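Local coordinates for protein heat shock protease HtrA (Thermotoga maritima, PDB 1L1J) that probably acts as a serine endopeptidase in the heat-shock response, represented here by its trypsin-like protease domain, at residues 37-40 / 41-45; 220-223 / 224-227. All coordinates share one frame; numbering follows the deposited sequence.

Contact 1 (37-40 / 41-45); sequences QFFK and KWFGE
F38, W42 and F43 bring three aromatic side chains together at the end of helix 33-42, with F39 joining through F43. The F38 ring meets the pyrrole part of the indole one helical turn on, CD1 of F38 lying 3.7 Å from CD1 of W42. The two side chains cross at about a right angle, yet their ring planes are inclined by only 40°, a geometry that is neither a stack nor a T. A chi1 of 179°, with CG beside the carbonyl carbon, carries the F38 ring on toward W42 and F43, and CE2 of F38 also comes to 3.9 Å from CE1 of F43. F39 is buried and meets the F43 ring more loosely, CD2 of F39 being 4.2 Å from CD1 of F43 and the planes turned by 56°.

Outward from the rings runs the backbone ladder. F43 N donates to F39 O at 2.8 Å, although F43 is the first residue to leave helical geometry. W42 N donates to F38 O at 2.9 Å and, weakly, to F39 O, while K41 N bonds to Q37 O. Farther out, CE of K41 lies over one face of the indole, offset toward its margin, and K40 carries its ammonium away to a salt bridge with E51.

F38 also packs on N179 and P180, and its side chain lies close to G181, a predicted substrate-binding residue. F38 and F39 thus probably face the active-site region, while W42 and the lysines stand on the exposed side of the helix, an amphipathic division consistent with a helix lying near the catalytic cleft.

Contact 2 (220-223 / 224-227); sequences KKFL and DTIL
F222 and I226 supply the apolar part of this turn. CG1 of I226 makes an off-centre CH-pi contact with the phenyl ring of F222, 4.3 Å from its centroid and 28° off the ring normal; the nearest ring atom to that CG1 of I226 is CZ of F222, at 3.8 Å. Because CG of F222 lies anti to the amide nitrogen (chi1 167°), the ring leans along the chain toward the residues that follow. With an alanine here, CG1 of I226 would probably lose its aromatic partner and be freer to turn.

Hydrogen bonding centres on F222 O, which takes two donors from T225. The hydroxyl OG1 of T225 approaches F222 O at 2.7 Å in the carbonyl plane, on a lone pair, whereas the T225 amide comes from above that plane. Before them, D224 N bonds to K220 O at 2.9 Å, and after them I226 N bonds to L223 O at 2.8 Å.

Of the charged groups, K220 carries its ammonium away from the turn to G123 O, and its chain, like L223, packs on F122 of strand 121-122.

The backbone bonds thus shorten from a four-residue to a three-residue span as helix 216-223 gives way to the chain that follows; this is the C-terminal helix of the trypsin-like protease domain.

How the contacts relate
Both contacts are local, each within one helix and the residues that follow it, and both lie at the surface with a single buried phenylalanine apiece. They sit on opposite sides of the chain's centre, with about 34 Å between their own centres. Contact 1 belongs to helix 33-42, near the predicted substrate-binding and catalytic residues, and its chemistry is a cluster of four aromatic rings over a helical backbone ladder. Contact 2 lies at the end of helix 216-223, which follows strand 211-215 of the second sheet, farther from the predicted triad; there the apolar part is one ring and one isoleucine, and a threonine hydroxyl adds a side-chain bond to the backbone, which contact 1 lacks.

Contact 1 (37-40 / 41-45)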
# COMPACT_ATOMS: atom_id res chain seq x y z
N GLN A 37 8.32 14.81 -1.55
CA GLN A 37 7.83 15.94 -2.31
C GLN A 37 6.36 15.79 -2.65
O GLN A 37 5.64 16.79 -2.77
CB GLN A 37 8.64 16.12 -3.60
CG GLN A 37 8.87 17.59 -3.97
CD GLN A 37 9.22 17.80 -5.45
OE1 GLN A 37 10.14 17.16 -5.99
NE2 GLN A 37 8.47 18.69 -6.10
N PHE A 38 5.90 14.55 -2.79
CA PHE A 38 4.49 14.31 -3.11
C PHE A 38 3.61 14.76 -1.95
O PHE A 38 2.65 15.52 -2.14
CB PHE A 38 4.23 12.84 -3.40
CG PHE A 38 2.79 12.53 -3.72
CD1 PHE A 38 2.25 12.83 -4.96
CD2 PHE A 38 1.96 11.97 -2.76
CE1 PHE A 38 0.91 12.57 -5.24
CE2 PHE A 38 0.60 11.71 -3.03
CZ PHE A 38 0.09 12.02 -4.27
N PHE A 39 3.91 14.27 -0.75
CA PHE A 39 3.14 14.65 0.42
C PHE A 39 3.28 16.16 0.68
O PHE A 39 2.30 16.88 0.85
CB PHE A 39 3.61 13.88 1.65
CG PHE A 39 3.32 12.41 1.59
CD1 PHE A 39 4.34 11.49 1.33
CD2 PHE A 39 2.03 11.93 1.83
CE1 PHE A 39 4.08 10.12 1.31
CE2 PHE A 39 1.76 10.56 1.81
CZ PHE A 39 2.78 9.66 1.55
N LYS A 40 4.53 16.62 0.70
CA LYS A 40 4.83 18.03 0.95
C LYS A 40 4.03 18.97 0.06
O LYS A 40 3.51 19.99 0.52
CB LYS A 40 6.33 18.28 0.74
CG LYS A 40 6.81 19.69 1.08
CD LYS A 40 6.68 19.99 2.57
CE LYS A 40 7.11 21.41 2.90
NZ LYS A 40 8.49 21.71 2.43
N LYS A 41 3.92 18.62 -1.22
CA LYS A 41 3.22 19.43 -2.19
C LYS A 41 1.72 19.24 -2.31
O LYS A 41 1.01 20.14 -2.74
CB LYS A 41 3.85 19.22 -3.56
CG LYS A 41 2.89 19.20 -4.75
CD LYS A 41 2.58 20.59 -5.33
CE LYS A 41 2.01 20.44 -6.75
NZ LYS A 41 1.74 21.72 -7.44
N TRP A 42 1.22 18.07 -1.91
CA TRP A 42 -0.21 17.79 -2.05
C TRP A 42 -1.05 17.62 -0.79
O TRP A 42 -2.27 17.70 -0.84
CB TRP A 42 -0.42 16.56 -2.94
CG TRP A 42 -0.01 16.79 -4.37
CD1 TRP A 42 1.15 16.39 -4.97
CD2 TRP A 42 -0.75 17.52 -5.35
NE1 TRP A 42 1.18 16.83 -6.28
CE2 TRP A 42 0.03 17.52 -6.53
CE3 TRP A 42 -1.98 18.17 -5.35
CZ2 TRP A 42 -0.40 18.17 -7.70
CZ3 TRP A 42 -2.40 18.81 -6.51
CH2 TRP A 42 -1.61 18.80 -7.67
N PHE A 43 -0.41 17.38 0.35
CA PHE A 43 -1.17 17.17 1.56
C PHE A 43 -1.03 18.27 2.57
O PHE A 43 -0.29 18.13 3.56
CB PHE A 43 -0.81 15.83 2.19
CG PHE A 43 -1.51 14.67 1.55
CD1 PHE A 43 -1.14 14.24 0.28
CD2 PHE A 43 -2.60 14.07 2.18
CE1 PHE A 43 -1.84 13.22 -0.35
CE2 PHE A 43 -3.30 13.06 1.55
CZ PHE A 43 -2.92 12.64 0.28
N GLY A 44 -1.76 19.35 2.34
CA GLY A 44 -1.73 20.48 3.24
C GLY A 44 -2.13 20.11 4.65
O GLY A 44 -2.14 20.96 5.54
N GLU A 45 -2.48 18.84 4.84
CA GLU A 45 -2.88 18.36 6.16
C GLU A 45 -1.65 17.90 6.94
O GLU A 45 -1.76 17.37 8.05
CB GLU A 45 -3.86 17.19 6.06
CG GLU A 45 -5.10 17.45 5.24
CD GLU A 45 -4.92 17.13 3.77
OE1 GLU A 45 -5.93 16.77 3.13
OE2 GLU A 45 -3.79 17.24 3.26

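Contact 2 (220-223 / 224-227)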
# COMPACT_ATOMS: atom_id res chain seq x y z
N LYS A 220 1.93 -13.78 -1.83
CA LYS A 220 1.69 -15.05 -1.14
C LYS A 220 2.98 -15.89 -1.12
O LYS A 220 3.34 -16.47 -0.10
CB LYS A 220 0.59 -15.85 -1.84
CG LYS A 220 -0.80 -15.24 -1.79
CD LYS A 220 -1.77 -16.14 -2.52
CE LYS A 220 -3.11 -15.47 -2.76
NZ LYS A 220 -3.88 -16.22 -3.80
N LYS A 221 3.66 -15.95 -2.26
CA LYS A 221 4.90 -16.71 -2.32
C LYS A 221 5.90 -16.07 -1.37
O LYS A 221 6.80 -16.75 -0.87
CB LYS A 221 5.46 -16.73 -3.75
CG LYS A 221 4.56 -17.45 -4.75
CD LYS A 221 5.21 -17.62 -6.13
CE LYS A 221 4.22 -18.26 -7.12
NZ LYS A 221 4.85 -18.65 -8.41
N PHE A 222 5.76 -14.77 -1.11
CA PHE A 222 6.68 -14.11 -0.19
C PHE A 222 6.28 -14.45 1.23
O PHE A 222 7.09 -14.93 2.02
CB PHE A 222 6.65 -12.59 -0.34
CG PHE A 222 7.33 -11.87 0.78
CD1 PHE A 222 8.72 -11.87 0.89
CD2 PHE A 222 6.59 -11.23 1.77
CE1 PHE A 222 9.36 -11.26 1.96
CE2 PHE A 222 7.21 -10.61 2.85
CZ PHE A 222 8.60 -10.62 2.95
N LEU A 223 5.02 -14.18 1.55
CA LEU A 223 4.51 -14.46 2.88
C LEU A 223 4.92 -15.85 3.33
O LEU A 223 5.38 -16.03 4.45
CB LEU A 223 2.99 -14.33 2.92
CG LEU A 223 2.40 -12.92 2.98
CD1 LEU A 223 0.89 -13.00 3.20
CD2 LEU A 223 3.04 -12.13 4.10
N ASP A 224 4.77 -16.83 2.45
CA ASP A 224 5.12 -18.19 2.81
C ASP A 224 6.57 -18.37 3.26
O ASP A 224 6.87 -19.34 3.96
CB ASP A 224 4.82 -19.14 1.64
CG ASP A 224 3.33 -19.34 1.43
OD1 ASP A 224 2.59 -19.45 2.44
OD2 ASP A 224 2.89 -19.41 0.27
N THR A 225 7.45 -17.44 2.90
CA THR A 225 8.86 -17.54 3.31
C THR A 225 9.07 -16.92 4.69
O THR A 225 10.16 -16.98 5.25
CB THR A 225 9.81 -16.84 2.30
OG1 THR A 225 9.71 -15.41 2.43
CG2 THR A 225 9.47 -17.24 0.86
N ILE A 226 8.01 -16.32 5.23
CA ILE A 226 8.07 -15.70 6.55
C ILE A 226 6.98 -16.32 7.40
O ILE A 226 6.44 -15.69 8.31
CB ILE A 226 7.84 -14.18 6.48
CG1 ILE A 226 8.70 -13.56 5.38
CG2 ILE A 226 8.18 -13.54 7.82
CD1 ILE A 226 10.19 -13.67 5.62
N LEU A 227 6.64 -17.57 7.09
CA LEU A 227 5.60 -18.28 7.82
C LEU A 227 6.05 -18.59 9.25
O LEU A 227 7.24 -18.87 9.50
CB LEU A 227 5.24 -19.59 7.09
CG LEU A 227 4.14 -20.45 7.74
CD1 LEU A 227 2.85 -19.64 7.84
CD2 LEU A 227 3.92 -21.71 6.91